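Local coordinates for protein DMATS type aromatic prenyltransferase (Micromonospora olivasterospora, PDB 6ZRY) that probably transfers a dimethylallyl group to tryptophan, at C6 of the indole, within an ABBA-type prenyltransferase barrel, at residues A[30-33]-A[34-38]; A[178-181]-A[182-186]. All coordinates share one frame; numbering follows the deposited sequence.

Contact 1 (A[30-33]-A[34-38])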
loop_
_atom_site.group_PDB
_atom_site.type_symbol
_atom_site.label_atom_id
_atom_site.label_comp_id
_atom_site.label_asym_id
_atom_site.label_seq_id
_atom_site.Cartn_x
_atom_site.Cartn_y
_atom_site.Cartn_z
ATOM N N ASN A 30 11.397 9.245 13.754
ATOM C CA ASN A 30 10.981 10.679 13.738
ATOM C C ASN A 30 9.829 10.853 12.747
ATOM O O ASN A 30 8.889 11.599 13.052
ATOM C CB ASN A 30 12.148 11.613 13.406
ATOM C CG ASN A 30 13.092 11.786 14.580
ATOM O OD1 ASN A 30 12.707 11.532 15.731
ATOM N ND2 ASN A 30 14.320 12.216 14.310
ATOM N N LEU A 31 9.894 10.178 11.595
ATOM C CA LEU A 31 8.878 10.354 10.544
ATOM C C LEU A 31 7.592 9.645 10.984
ATOM O O LEU A 31 6.536 10.246 10.806
ATOM C CB LEU A 31 9.422 9.868 9.206
ATOM C CG LEU A 31 10.524 10.739 8.615
ATOM C CD1 LEU A 31 11.118 10.075 7.399
ATOM C CD2 LEU A 31 10.013 12.119 8.272
ATOM N N LEU A 32 7.675 8.452 11.608
ATOM C CA LEU A 32 6.464 7.756 12.102
ATOM C C LEU A 32 5.736 8.631 13.134
ATOM O O LEU A 32 4.481 8.713 13.057
ATOM C CB LEU A 32 6.832 6.391 12.683
ATOM C CG LEU A 32 5.712 5.642 13.412
ATOM C CD1 LEU A 32 4.549 5.274 12.461
ATOM C CD2 LEU A 32 6.279 4.393 14.074
ATOM N N ALA A 33 6.453 9.224 14.103
ATOM C CA ALA A 33 5.863 10.141 15.099
ATOM C C ALA A 33 5.131 11.281 14.394
ATOM O O ALA A 33 4.021 11.598 14.805
ATOM C CB ALA A 33 6.932 10.660 16.056
ATOM N N GLY A 34 5.729 11.873 13.357
ATOM C CA GLY A 34 5.092 12.943 12.551
ATOM C C GLY A 34 3.827 12.443 11.885
ATOM O O GLY A 34 2.800 13.121 11.945
ATOM N N LEU A 35 3.898 11.274 11.255
ATOM C CA LEU A 35 2.765 10.711 10.494
ATOM C C LEU A 35 1.612 10.441 11.466
ATOM O O LEU A 35 0.445 10.724 11.125
ATOM C CB LEU A 35 3.231 9.418 9.793
ATOM C CG LEU A 35 2.167 8.722 8.979
ATOM C CD1 LEU A 35 1.536 9.675 7.979
ATOM C CD2 LEU A 35 2.736 7.509 8.281
ATOM N N LEU A 36 1.903 9.928 12.654
ATOM C CA LEU A 36 0.838 9.585 13.628
ATOM C C LEU A 36 0.102 10.853 14.109
ATOM O O LEU A 36 -1.127 10.766 14.417
ATOM C CB LEU A 36 1.465 8.800 14.768
ATOM C CG LEU A 36 1.789 7.342 14.438
ATOM C CD1 LEU A 36 2.580 6.697 15.558
ATOM C CD2 LEU A 36 0.508 6.568 14.190
ATOM N N GLY A 37 0.788 11.986 14.197
ATOM C CA GLY A 37 0.203 13.229 14.736
ATOM C C GLY A 37 -0.503 12.950 16.059
ATOM O O GLY A 37 0.097 12.352 16.964
ATOM N N PRO A 38 -1.812 13.299 16.203
ATOM C CA PRO A 38 -2.494 13.220 17.499
ATOM C C PRO A 38 -2.792 11.788 17.982
ATOM O O PRO A 38 -3.128 11.605 19.110
ATOM C CB PRO A 38 -3.792 13.988 17.233
ATOM C CG PRO A 38 -4.063 13.742 15.775
ATOM C CD PRO A 38 -2.709 13.721 15.123
HETATM O O HOH W 1 2.674 11.555 17.097
#
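Leu32 and Leu36 meet one turn apart on the last part of helix 26-36, and their side chains cross at a slant. The apolar contact is between methyls: Leu32 CD1 lies 3.9 Å from Leu36 CD1. Leu36 has CG beside its own backbone N (chi1 -76°), which turns the branch back toward the preceding turn. Leu36 CG therefore sits only 3.3 Å from Leu32 O and flanks the backbone bond made there. With an alanine in place of Leu36, CG and both methyls go, which would probably cost Leu32 CD1 its contact one turn on and open a gap beside Val61 and Leu10.

The backbone bonds are those of an alpha-helix. Leu36 N gives to Leu32 O at 2.9 Å, Leu35 N to Leu31 O at 2.9 Å, and Gly34 N to Asn30 O at 3.2 Å. The next bond, Gly37 N to Ala33 O at 3.3 Å, is weak and bent.

Gly37 is the first residue to leave helical angles, with a positive phi of 48°, which favours glycine, and a side chain there would run into Pro38 CD. Pro38 has no N-H, so it cannot give Ala33 O the bond of a Schellman motif. A water bridges the end instead, donating to Ala33 O and to Gly37 O, each at 2.7 Å.

The leucines bury the inner side of the helix. Leu32 and Leu36 reach Leu10 of helix 6-21 and Val61 of strand 61-68. Leu35 packs on Cys133 and Leu135 of strand 131-138 and on Phe98 of helix 88-106, while Leu31 meets Gln102 on that helix.

Contact 2 (A[178-181]-A[182-186])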
loop_
_atom_site.group_PDB
_atom_site.type_symbol
_atom_site.label_atom_id
_atom_site.label_comp_id
_atom_site.label_asym_id
_atom_site.label_seq_id
_atom_site.Cartn_x
_atom_site.Cartn_y
_atom_site.Cartn_z
ATOM N N ALA A 178 -4.584 2.494 -22.794
ATOM C CA ALA A 178 -4.398 1.044 -23.053
ATOM C C ALA A 178 -5.110 0.234 -21.961
ATOM O O ALA A 178 -5.797 -0.746 -22.296
ATOM C CB ALA A 178 -2.932 0.698 -23.131
ATOM N N LEU A 179 -5.000 0.657 -20.692
ATOM C CA LEU A 179 -5.653 -0.061 -19.581
ATOM C C LEU A 179 -7.169 0.125 -19.675
ATOM O O LEU A 179 -7.878 -0.870 -19.568
ATOM C CB LEU A 179 -5.075 0.418 -18.245
ATOM C CG LEU A 179 -5.646 -0.234 -16.979
ATOM C CD1 LEU A 179 -5.251 -1.683 -16.869
ATOM C CD2 LEU A 179 -5.193 0.512 -15.739
ATOM N N LEU A 180 -7.670 1.341 -19.841
ATOM C CA LEU A 180 -9.149 1.559 -19.867
ATOM C C LEU A 180 -9.761 0.852 -21.083
ATOM O O LEU A 180 -10.816 0.246 -20.940
ATOM C CB LEU A 180 -9.470 3.057 -19.876
ATOM C CG LEU A 180 -9.442 3.788 -18.528
ATOM C CD1 LEU A 180 -10.178 5.121 -18.635
ATOM C CD2 LEU A 180 -10.031 2.951 -17.392
ATOM N N ASP A 181 -9.133 0.937 -22.252
ATOM C CA ASP A 181 -9.733 0.421 -23.502
ATOM C C ASP A 181 -9.523 -1.091 -23.632
ATOM O O ASP A 181 -10.362 -1.734 -24.316
ATOM C CB ASP A 181 -9.187 1.144 -24.716
ATOM C CG ASP A 181 -9.674 2.590 -24.804
ATOM O OD1 ASP A 181 -10.609 2.938 -24.053
ATOM O OD2 ASP A 181 -9.091 3.337 -25.565
ATOM N N HIS A 182 -8.433 -1.637 -23.078
ATOM C CA HIS A 182 -8.035 -3.055 -23.329
ATOM C C HIS A 182 -7.719 -3.839 -22.044
ATOM O O HIS A 182 -7.431 -5.026 -22.198
ATOM C CB HIS A 182 -6.855 -3.104 -24.325
ATOM C CG HIS A 182 -7.241 -2.520 -25.635
ATOM N ND1 HIS A 182 -8.179 -3.107 -26.444
ATOM C CD2 HIS A 182 -6.877 -1.359 -26.224
ATOM C CE1 HIS A 182 -8.376 -2.319 -27.518
ATOM N NE2 HIS A 182 -7.577 -1.246 -27.394
ATOM N N GLY A 183 -7.782 -3.210 -20.844
ATOM C CA GLY A 183 -7.318 -3.820 -19.574
ATOM C C GLY A 183 -8.387 -3.915 -18.492
ATOM O O GLY A 183 -8.053 -4.399 -17.416
ATOM N N VAL A 184 -9.638 -3.486 -18.745
ATOM C CA VAL A 184 -10.717 -3.480 -17.702
ATOM C C VAL A 184 -11.826 -4.479 -18.082
ATOM O O VAL A 184 -12.243 -4.462 -19.233
ATOM C CB VAL A 184 -11.231 -2.040 -17.488
ATOM C CG1 VAL A 184 -12.499 -1.991 -16.645
ATOM C CG2 VAL A 184 -10.143 -1.167 -16.862
ATOM N N ARG A 185 -12.287 -5.318 -17.128
ATOM C CA ARG A 185 -13.306 -6.388 -17.388
ATOM C C ARG A 185 -14.476 -5.763 -18.148
ATOM O O ARG A 185 -14.911 -4.670 -17.812
ATOM C CB ARG A 185 -13.800 -7.046 -16.092
ATOM C CG ARG A 185 -12.865 -8.100 -15.523
ATOM C CD ARG A 185 -13.423 -8.759 -14.269
ATOM N NE ARG A 185 -13.397 -7.886 -13.098
ATOM C CZ ARG A 185 -13.841 -8.223 -11.883
ATOM N NH1 ARG A 185 -14.351 -9.424 -11.658
ATOM N NH2 ARG A 185 -13.763 -7.352 -10.890
ATOM N N PRO A 186 -15.006 -6.411 -19.208
ATOM C CA PRO A 186 -16.122 -5.841 -19.966
ATOM C C PRO A 186 -17.251 -5.297 -19.061
ATOM O O PRO A 186 -17.824 -6.076 -18.330
ATOM C CB PRO A 186 -16.611 -7.029 -20.826
ATOM C CG PRO A 186 -15.375 -7.913 -20.993
ATOM C CD PRO A 186 -14.572 -7.722 -19.722
#
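His182 keeps CG beside its own backbone N (chi1 -62°), and its ring is turned (chi2 -66°) to lie against the Asp181-His182 peptide. Asp181 O therefore stands over one face of the ring, 3.3 Å from His182 ND1, at an angle too poor for a hydrogen bond. Asp181 CB also lies over the ring face, 4.1 Å from the His182 centroid, as a CH-pi contact. The Asp181 carboxylate turns off from the ring, and its OD2 stays 5.2 Å from His182 NE2, so the carboxylate and the imidazole are not in direct contact.

Two bent backbone bonds close the last turn. His182 N gives to Ala178 O at 2.9 Å. Gly183 N gives to Leu179 O at 2.7 Å, from above the carbonyl plane, with an N-H...O angle of 130°. Gly183 lies close under Leu179, and a beta carbon there would clash with Leu179 CD1.

At Val184 the chain becomes extended and leaves, but the side chain is directed at the last turn. Its CG2 approaches Leu179 O to 3.5 Å and Leu180 CD2 to 4.2 Å. The Leu180 and Val184 side chains run alongside each other in the same direction.

This is the C-terminal end of helix 174-182, where the chain turns toward strand 193-201. Leu180 and Val184 both pack on Leu189 of that connection. Leu179 faces the sheet and meets Leu212 and Leu214 of strand 209-220 and Tyr262 and Phe264 of strand 258-265. His182 O accepts a hydrogen bond from Arg226 of helix 221-228, and Arg185 forms a salt bridge with Asp193 at the start of strand 193-201.

Contact 1 closes before contact 2 opens along the chain. Their centres are 39 Å apart, their nearest atoms about 26 Å, and they lie on opposite sides of the chain's centre. Both are C-terminal ends of helices outside the curled antiparallel sheet of the ABBA barrel. Helix 26-36 covers strands 61-68 and 131-138. Helix 174-182 covers strands 209-220 and 258-265. The side chain of Leu35 in contact 1 is about 12 Å from the bound tryptophan. The chain leaving contact 1 carries the pocket residues Gly53, Val54 and Ser55. Contact 2 is nearer Asp269, a calcium-binding residue of this protein, whose side chain is about 6 Å from that of Ala178, though no calcium is bound to this chain here.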